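Local coordinates for beta-ketoacyl-[acyl-carrier-protein] synthase FabY (Pseudomonas aeruginosa, PDB 4CW4) that catalyses the condensation of acetyl-CoA with malonyl-ACP to acetoacetyl-ACP, the step that primes bacterial fatty acid synthesis, at residues Gly274-Thr279 and Pro620-Pro625; Asn395-Lys400 and Pro406-Tyr411; Val448-Ile453 and Phe534-Gly539. One frame throughout, in Å; residues are numbered along the deposited sequence.

Interaction 1: Gly274-Thr279 and Pro620-Pro625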
loop_
_atom_site.group_PDB
_atom_site.type_symbol
_atom_site.label_atom_id
_atom_site.label_comp_id
_atom_site.label_asym_id
_atom_site.label_seq_id
_atom_site.Cartn_x
_atom_site.Cartn_y
_atom_site.Cartn_z
ATOM N N GLY A 274 0.966 -17.076 12.648
ATOM C CA GLY A 274 2.338 -17.491 12.868
ATOM C C GLY A 274 2.990 -17.983 11.585
ATOM O O GLY A 274 3.729 -18.972 11.576
ATOM N N SER A 275 2.733 -17.268 10.494
ATOM C CA SER A 275 3.192 -17.700 9.184
ATOM C C SER A 275 4.569 -17.177 8.837
ATOM O O SER A 275 4.880 -15.996 9.069
ATOM C CB SER A 275 2.220 -17.200 8.125
ATOM O OG SER A 275 2.663 -17.574 6.838
ATOM N N VAL A 276 5.386 -18.059 8.254
ATOM C CA VAL A 276 6.639 -17.659 7.602
ATOM C C VAL A 276 6.502 -17.648 6.075
ATOM O O VAL A 276 7.494 -17.765 5.354
ATOM C CB VAL A 276 7.830 -18.564 8.009
ATOM C CG1 VAL A 276 8.088 -18.426 9.492
ATOM C CG2 VAL A 276 7.598 -20.044 7.602
ATOM N N GLY A 277 5.279 -17.509 5.584
ATOM C CA GLY A 277 5.016 -17.594 4.165
ATOM C C GLY A 277 5.000 -16.258 3.457
ATOM O O GLY A 277 5.510 -15.258 3.980
ATOM N N MET A 278 4.417 -16.258 2.254
ATOM C CA MET A 278 4.293 -15.080 1.397
ATOM C C MET A 278 3.431 -14.031 2.058
ATOM O O MET A 278 2.506 -14.372 2.810
ATOM C CB MET A 278 3.597 -15.478 0.093
ATOM C CG MET A 278 4.302 -16.559 -0.668
ATOM S SD MET A 278 3.507 -16.841 -2.243
ATOM C CE MET A 278 4.382 -15.711 -3.312
ATOM N N THR A 279 3.681 -12.766 1.748
ATOM C CA THR A 279 2.899 -11.708 2.313
ATOM C C THR A 279 2.969 -10.505 1.402
ATOM O O THR A 279 3.830 -10.423 0.532
ATOM C CB THR A 279 3.377 -11.409 3.750
ATOM O OG1 THR A 279 2.418 -10.574 4.416
ATOM C CG2 THR A 279 4.773 -10.783 3.773
ATOM N N PRO A 620 11.880 -24.507 12.738
ATOM C CA PRO A 620 11.289 -24.929 14.014
ATOM C C PRO A 620 9.775 -24.707 14.065
ATOM O O PRO A 620 9.271 -23.674 13.617
ATOM C CB PRO A 620 11.998 -24.036 15.027
ATOM C CG PRO A 620 13.308 -23.760 14.428
ATOM C CD PRO A 620 13.080 -23.673 12.942
ATOM N N GLY A 621 9.047 -25.701 14.558
ATOM C CA GLY A 621 7.609 -25.583 14.684
ATOM C C GLY A 621 6.803 -26.017 13.464
ATOM O O GLY A 621 5.587 -26.131 13.546
ATOM N N PHE A 622 7.468 -26.238 12.334
ATOM C CA PHE A 622 6.790 -26.687 11.118
ATOM C C PHE A 622 7.203 -28.112 10.818
ATOM O O PHE A 622 8.388 -28.383 10.657
ATOM C CB PHE A 622 7.157 -25.790 9.937
ATOM C CG PHE A 622 6.521 -24.436 9.995
ATOM C CD1 PHE A 622 7.122 -23.403 10.702
ATOM C CD2 PHE A 622 5.313 -24.194 9.358
ATOM C CE1 PHE A 622 6.537 -22.166 10.767
ATOM C CE2 PHE A 622 4.723 -22.947 9.416
ATOM C CZ PHE A 622 5.338 -21.928 10.125
ATOM N N SER A 623 6.234 -29.020 10.728
ATOM C CA SER A 623 6.559 -30.433 10.538
ATOM C C SER A 623 7.142 -30.676 9.144
ATOM O O SER A 623 8.006 -31.533 8.967
ATOM C CB SER A 623 5.347 -31.340 10.817
ATOM O OG SER A 623 4.237 -31.037 9.992
ATOM N N GLN A 624 6.700 -29.892 8.170
ATOM C CA GLN A 624 7.116 -30.080 6.788
ATOM C C GLN A 624 8.347 -29.257 6.444
ATOM O O GLN A 624 8.357 -28.047 6.662
ATOM C CB GLN A 624 5.976 -29.682 5.852
ATOM C CG GLN A 624 4.635 -30.375 6.171
ATOM C CD GLN A 624 4.350 -31.529 5.263
ATOM O OE1 GLN A 624 3.364 -31.528 4.517
ATOM N NE2 GLN A 624 5.244 -32.508 5.272
ATOM N N PRO A 625 9.396 -29.907 5.927
ATOM C CA PRO A 625 10.519 -29.102 5.439
ATOM C C PRO A 625 10.163 -28.243 4.238
ATOM O O PRO A 625 9.270 -28.586 3.469
ATOM C CB PRO A 625 11.555 -30.151 5.033
ATOM C CG PRO A 625 10.777 -31.400 4.865
ATOM C CD PRO A 625 9.682 -31.345 5.853
#
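F622 and V276 come at each other from opposite directions, joining a loop near the C terminus to the bend between helix 263-273 and strand 278-283 of the thiolase-like ketosynthase core. That bend contains an ST turn, with S275 OG taking the backbone N-H of G277 over 2.9 Å. The far corner of the phenyl ring does most of the touching. F622 CZ lies 3.7 Å from G274 O, which sits at the ring edge and close to the ring plane, so the C-H at this corner points roughly at the carbonyl. V276 arrives obliquely instead: its CG2 is 3.9 Å from F622 CZ and 4.0 Å from F622 CE1. That methyl is the one wedged between the valine's own N and carbonyl carbon, while CG1 lies anti to the carbonyl carbon (chi1 -63°). No hydrogen bond crosses here; the contact is a ring-edge C-H against the G274 carbonyl and a methyl packing on the ring, and V276 also packs on P219 and I605. S623 OG, next in the chain, is hydrogen-bonded to D215 OD1. The same bend lies on the dimer interface, where V276 O accepts a hydrogen bond from N395 ND2 of the second subunit.

Interaction 2: Asn395-Lys400 and Pro406-Tyr411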
loop_
_atom_site.group_PDB
_atom_site.type_symbol
_atom_site.label_atom_id
_atom_site.label_comp_id
_atom_site.label_asym_id
_atom_site.label_seq_id
_atom_site.Cartn_x
_atom_site.Cartn_y
_atom_site.Cartn_z
ATOM N N ASN A 395 -7.374 -2.864 -14.927
ATOM C CA ASN A 395 -6.986 -1.981 -16.025
ATOM C C ASN A 395 -7.118 -0.532 -15.589
ATOM O O ASN A 395 -8.140 -0.136 -15.015
ATOM C CB ASN A 395 -7.877 -2.204 -17.253
ATOM C CG ASN A 395 -7.668 -3.568 -17.872
ATOM O OD1 ASN A 395 -8.358 -4.541 -17.513
ATOM N ND2 ASN A 395 -6.704 -3.660 -18.791
ATOM N N ALA A 396 -6.093 0.262 -15.889
ATOM C CA ALA A 396 -6.094 1.692 -15.602
ATOM C C ALA A 396 -6.850 2.436 -16.714
ATOM O O ALA A 396 -7.442 1.816 -17.602
ATOM C CB ALA A 396 -4.661 2.206 -15.443
ATOM N N ASP A 397 -6.839 3.761 -16.659
ATOM C CA ASP A 397 -7.734 4.578 -17.468
ATOM C C ASP A 397 -7.049 5.254 -18.656
ATOM O O ASP A 397 -7.701 5.950 -19.413
ATOM C CB ASP A 397 -8.332 5.689 -16.596
ATOM C CG ASP A 397 -9.433 5.207 -15.678
ATOM O OD1 ASP A 397 -10.011 4.110 -15.890
ATOM O OD2 ASP A 397 -9.738 5.967 -14.725
ATOM N N GLY A 398 -5.741 5.082 -18.806
ATOM C CA GLY A 398 -5.000 5.832 -19.797
ATOM C C GLY A 398 -4.747 7.243 -19.294
ATOM O O GLY A 398 -4.768 7.504 -18.073
ATOM N N PHE A 399 -4.501 8.177 -20.209
ATOM C CA PHE A 399 -4.279 9.555 -19.789
ATOM C C PHE A 399 -5.519 10.134 -19.105
ATOM O O PHE A 399 -6.652 9.834 -19.490
ATOM C CB PHE A 399 -3.859 10.421 -20.969
ATOM C CG PHE A 399 -2.496 10.092 -21.496
ATOM C CD1 PHE A 399 -1.381 10.259 -20.688
ATOM C CD2 PHE A 399 -2.315 9.641 -22.793
ATOM C CE1 PHE A 399 -0.111 9.986 -21.161
ATOM C CE2 PHE A 399 -1.048 9.367 -23.268
ATOM C CZ PHE A 399 0.051 9.535 -22.445
ATOM N N LYS A 400 -5.298 10.946 -18.076
ATOM C CA LYS A 400 -6.392 11.559 -17.321
ATOM C C LYS A 400 -6.210 13.063 -17.213
ATOM O O LYS A 400 -5.130 13.593 -17.485
ATOM C CB LYS A 400 -6.496 10.957 -15.907
ATOM C CG LYS A 400 -6.738 9.437 -15.878
ATOM C CD LYS A 400 -6.857 8.872 -14.450
ATOM C CE LYS A 400 -8.155 9.288 -13.737
ATOM N NZ LYS A 400 -9.372 8.693 -14.369
ATOM N N PRO A 406 -13.752 9.469 -13.146
ATOM C CA PRO A 406 -13.886 8.121 -13.701
ATOM C C PRO A 406 -13.238 8.020 -15.068
ATOM O O PRO A 406 -13.066 9.044 -15.738
ATOM C CB PRO A 406 -15.395 7.947 -13.833
ATOM C CG PRO A 406 -15.927 9.309 -13.950
ATOM C CD PRO A 406 -15.048 10.169 -13.107
ATOM N N GLY A 407 -12.893 6.806 -15.478
ATOM C CA GLY A 407 -12.287 6.614 -16.776
ATOM C C GLY A 407 -12.554 5.266 -17.407
ATOM O O GLY A 407 -13.293 4.433 -16.877
ATOM N N PRO A 408 -11.936 5.036 -18.557
ATOM C CA PRO A 408 -12.372 3.917 -19.393
ATOM C C PRO A 408 -11.878 2.529 -19.005
ATOM O O PRO A 408 -12.342 1.583 -19.627
ATOM C CB PRO A 408 -11.840 4.273 -20.776
ATOM C CG PRO A 408 -10.912 5.362 -20.609
ATOM C CD PRO A 408 -11.164 6.031 -19.313
ATOM N N GLY A 409 -10.990 2.404 -18.025
ATOM C CA GLY A 409 -10.416 1.114 -17.695
ATOM C C GLY A 409 -11.450 0.075 -17.300
ATOM O O GLY A 409 -11.268 -1.122 -17.527
ATOM N N ASN A 410 -12.533 0.513 -16.670
ATOM C CA ASN A 410 -13.536 -0.433 -16.201
ATOM C C ASN A 410 -14.283 -1.110 -17.369
ATOM O O ASN A 410 -14.810 -2.200 -17.199
ATOM C CB ASN A 410 -14.484 0.272 -15.223
ATOM C CG ASN A 410 -15.323 -0.672 -14.378
ATOM O OD1 ASN A 410 -16.451 -0.328 -14.059
ATOM N ND2 ASN A 410 -14.777 -1.783 -13.950
ATOM N N TYR A 411 -14.268 -0.515 -18.564
ATOM C CA TYR A 411 -14.796 -1.214 -19.740
ATOM C C TYR A 411 -14.024 -2.505 -19.962
ATOM O O TYR A 411 -14.585 -3.554 -20.239
ATOM C CB TYR A 411 -14.723 -0.345 -21.000
ATOM C CG TYR A 411 -15.807 0.703 -21.104
ATOM C CD1 TYR A 411 -15.631 1.964 -20.540
ATOM C CD2 TYR A 411 -17.004 0.441 -21.770
ATOM C CE1 TYR A 411 -16.615 2.929 -20.625
ATOM C CE2 TYR A 411 -17.996 1.409 -21.861
ATOM C CZ TYR A 411 -17.791 2.651 -21.276
ATOM O OH TYR A 411 -18.743 3.641 -21.344
HETATM O O HOH W 1 -11.913 4.603 -13.463
HETATM O O HOH W 2 -10.410 9.991 -16.647
#
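D397 OD1 is gripped by two donors, the backbone N of G409 and the side-chain amide of N544. The bond from G409 N to D397 OD1 is 2.9 Å long and fairly straight, with an N-H...O angle of 153°; it meets the oxygen on its anti side, 22° out of the carboxylate plane. The other oxygen is held by K400, whose chain folds back at its last two torsions (both near 70°) and brings NZ to 2.8 Å from D397 OD2. This salt bridge also uses the anti side. With a lysine and the N-terminal end of helix 409-425 both close by, the carboxylate is probably kept charged.

The loop stapled in this way carries the chain from strand 387-394 into helix 409-425, in the C-terminal half of the ketosynthase fold. Backbone atoms of A396, G398 and K400 hydrogen-bond to the second subunit. Water 1 accepts from G407 N and lies 2.9 Å from D397 OD2, to which it probably donates. Water 2 donates to P406 O and accepts from K400 NZ at 2.8 Å, while A405 O takes another bond from NZ. The fit round the glycines is close: G407 CA lies over the acid at 3.4 Å from D397 CG. G409 CA comes to 3.1 Å from A396 O, a buried carbonyl with no polar partner in the model.

Interaction 3: Val448-Ile453 and Phe534-Gly539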
loop_
_atom_site.group_PDB
_atom_site.type_symbol
_atom_site.label_atom_id
_atom_site.label_comp_id
_atom_site.label_asym_id
_atom_site.label_seq_id
_atom_site.Cartn_x
_atom_site.Cartn_y
_atom_site.Cartn_z
ATOM N N VAL A 448 -24.428 6.691 -13.861
ATOM C CA VAL A 448 -24.421 6.781 -15.322
ATOM C C VAL A 448 -23.256 5.972 -15.923
ATOM O O VAL A 448 -23.470 5.090 -16.768
ATOM C CB VAL A 448 -24.357 8.257 -15.797
ATOM C CG1 VAL A 448 -24.135 8.343 -17.313
ATOM C CG2 VAL A 448 -25.626 8.980 -15.404
ATOM N N THR A 449 -22.030 6.272 -15.493
ATOM C CA THR A 449 -20.877 5.628 -16.119
ATOM C C THR A 449 -20.828 4.114 -15.906
ATOM O O THR A 449 -20.484 3.377 -16.824
ATOM C CB THR A 449 -19.536 6.245 -15.677
ATOM O OG1 THR A 449 -19.375 6.151 -14.253
ATOM C CG2 THR A 449 -19.476 7.657 -16.093
ATOM N N GLU A 450 -21.182 3.641 -14.713
ATOM C CA GLU A 450 -21.161 2.209 -14.458
ATOM C C GLU A 450 -22.281 1.498 -15.184
ATOM O O GLU A 450 -22.069 0.433 -15.749
ATOM C CB GLU A 450 -21.194 1.867 -12.968
ATOM C CG GLU A 450 -20.930 0.378 -12.753
ATOM C CD GLU A 450 -20.912 -0.109 -11.312
ATOM O OE1 GLU A 450 -21.441 0.572 -10.407
ATOM O OE2 GLU A 450 -20.423 -1.237 -11.085
ATOM N N SER A 451 -23.480 2.055 -15.169
ATOM C CA SER A 451 -24.561 1.395 -15.887
ATOM C C SER A 451 -24.280 1.338 -17.388
ATOM O O SER A 451 -24.600 0.350 -18.038
ATOM C CB SER A 451 -25.913 2.051 -15.589
ATOM O OG SER A 451 -26.027 3.362 -16.124
ATOM N N GLU A 452 -23.660 2.375 -17.933
ATOM C CA GLU A 452 -23.315 2.357 -19.349
ATOM C C GLU A 452 -22.312 1.242 -19.655
ATOM O O GLU A 452 -22.456 0.546 -20.650
ATOM C CB GLU A 452 -22.766 3.705 -19.803
ATOM C CG GLU A 452 -22.389 3.699 -21.255
ATOM C CD GLU A 452 -22.241 5.088 -21.825
ATOM O OE1 GLU A 452 -22.119 6.049 -21.044
ATOM O OE2 GLU A 452 -22.252 5.207 -23.066
ATOM N N ILE A 453 -21.299 1.066 -18.809
ATOM C CA ILE A 453 -20.369 -0.049 -18.998
ATOM C C ILE A 453 -21.086 -1.397 -18.934
ATOM O O ILE A 453 -20.913 -2.244 -19.805
ATOM C CB ILE A 453 -19.283 -0.020 -17.927
ATOM C CG1 ILE A 453 -18.375 1.186 -18.146
ATOM C CG2 ILE A 453 -18.459 -1.304 -17.936
ATOM C CD1 ILE A 453 -17.516 1.539 -16.949
ATOM N N PHE A 534 -20.085 -11.442 -11.045
ATOM C CA PHE A 534 -19.048 -10.496 -11.424
ATOM C C PHE A 534 -19.009 -9.386 -10.377
ATOM O O PHE A 534 -19.984 -8.636 -10.206
ATOM C CB PHE A 534 -19.362 -9.930 -12.795
ATOM C CG PHE A 534 -19.450 -10.992 -13.855
ATOM C CD1 PHE A 534 -18.309 -11.580 -14.341
ATOM C CD2 PHE A 534 -20.671 -11.420 -14.332
ATOM C CE1 PHE A 534 -18.368 -12.556 -15.294
ATOM C CE2 PHE A 534 -20.739 -12.407 -15.282
ATOM C CZ PHE A 534 -19.586 -12.979 -15.767
ATOM N N ILE A 535 -17.885 -9.307 -9.668
ATOM C CA ILE A 535 -17.656 -8.265 -8.670
ATOM C C ILE A 535 -16.984 -7.082 -9.371
ATOM O O ILE A 535 -15.907 -7.251 -9.955
ATOM C CB ILE A 535 -16.715 -8.755 -7.552
ATOM C CG1 ILE A 535 -17.172 -10.088 -6.940
ATOM C CG2 ILE A 535 -16.581 -7.689 -6.478
ATOM C CD1 ILE A 535 -18.506 -10.093 -6.314
ATOM N N ASN A 536 -17.611 -5.909 -9.334
ATOM C CA ASN A 536 -17.079 -4.750 -10.021
ATOM C C ASN A 536 -16.659 -3.640 -9.065
ATOM O O ASN A 536 -17.373 -3.323 -8.105
ATOM C CB ASN A 536 -18.087 -4.198 -11.028
ATOM C CG ASN A 536 -17.413 -3.321 -12.070
ATOM O OD1 ASN A 536 -16.312 -3.642 -12.545
ATOM N ND2 ASN A 536 -18.019 -2.181 -12.379
ATOM N N SER A 537 -15.495 -3.063 -9.316
ATOM C CA SER A 537 -14.940 -2.073 -8.393
ATOM C C SER A 537 -14.031 -1.074 -9.083
ATOM O O SER A 537 -13.421 -1.323 -10.132
ATOM C CB SER A 537 -14.173 -2.765 -7.269
ATOM O OG SER A 537 -13.859 -1.896 -6.202
ATOM N N LYS A 538 -13.906 0.094 -8.462
ATOM C CA LYS A 538 -13.096 1.141 -9.041
ATOM C C LYS A 538 -12.789 2.097 -7.945
ATOM O O LYS A 538 -13.369 2.063 -6.845
ATOM C CB LYS A 538 -13.843 1.904 -10.140
ATOM C CG LYS A 538 -14.994 1.156 -10.793
ATOM C CD LYS A 538 -16.053 2.078 -11.298
ATOM C CE LYS A 538 -15.596 2.908 -12.445
ATOM N NZ LYS A 538 -16.644 2.968 -13.501
ATOM N N GLY A 539 -11.872 2.979 -8.257
ATOM C CA GLY A 539 -11.509 3.983 -7.314
ATOM C C GLY A 539 -10.792 5.032 -8.082
ATOM O O GLY A 539 -10.493 4.900 -9.271
#
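Helix 448-453 runs across strand 534-539 in a roughly antiparallel sense, the two axes passing 11.4 Å apart at 142°. The backbones come closest at E450 and N536, whose CA atoms are 9.2 Å apart, and two side chains fill that gap. E450 is extended, CG anti to the backbone N (chi1 -170°), and reaches N536 from the opposite direction. N536 ND2 donates to E450 OE2 over 2.9 Å in a nearly straight bond (169°). The glutamate oxygen lies in the plane of the amide, but the donor approaches it on the anti side and well out of the carboxylate plane. OE2 also accepts from the backbone N of H439, and OE1 from G440 N and N446 ND2. At its other end, N536 OD1 takes bonds from S546 OG and N410 ND2. K538 is modelled in two conformers, so its tip-to-tip approach to I453 (NZ 3.8 Å from I453 CD1) and its weak hydrogen bond to N410 OD1 are less certain. E450, steadied by N536 from the strand, holds the backbone N-H groups of H439 and G440; H439 is predicted to be catalytic with H477 and C286, consistent with the Cys-His-His active site of KAS I/II enzymes.

Overall arrangement
From the N terminus, segment 274-279 comes first and waits longest for its partner: interaction 1 closes only at 620-625, after 340 intervening residues, and ties the C-terminal region back to the N-terminal half of the ketosynthase core. Interactions 2 and 3 are both nested inside that loop and lie in series. Interaction 2 is a short local closure at the start of helix 409-425; interaction 3 follows, bringing helix 444-461 onto strand 532-539. Their centres are 11 Å apart, and Y411 packs on I453 between them. Interaction 1 sits about 40 Å from either, centre to centre, yet across the dimer its segment 274-279 meets 395-400 of the second subunit.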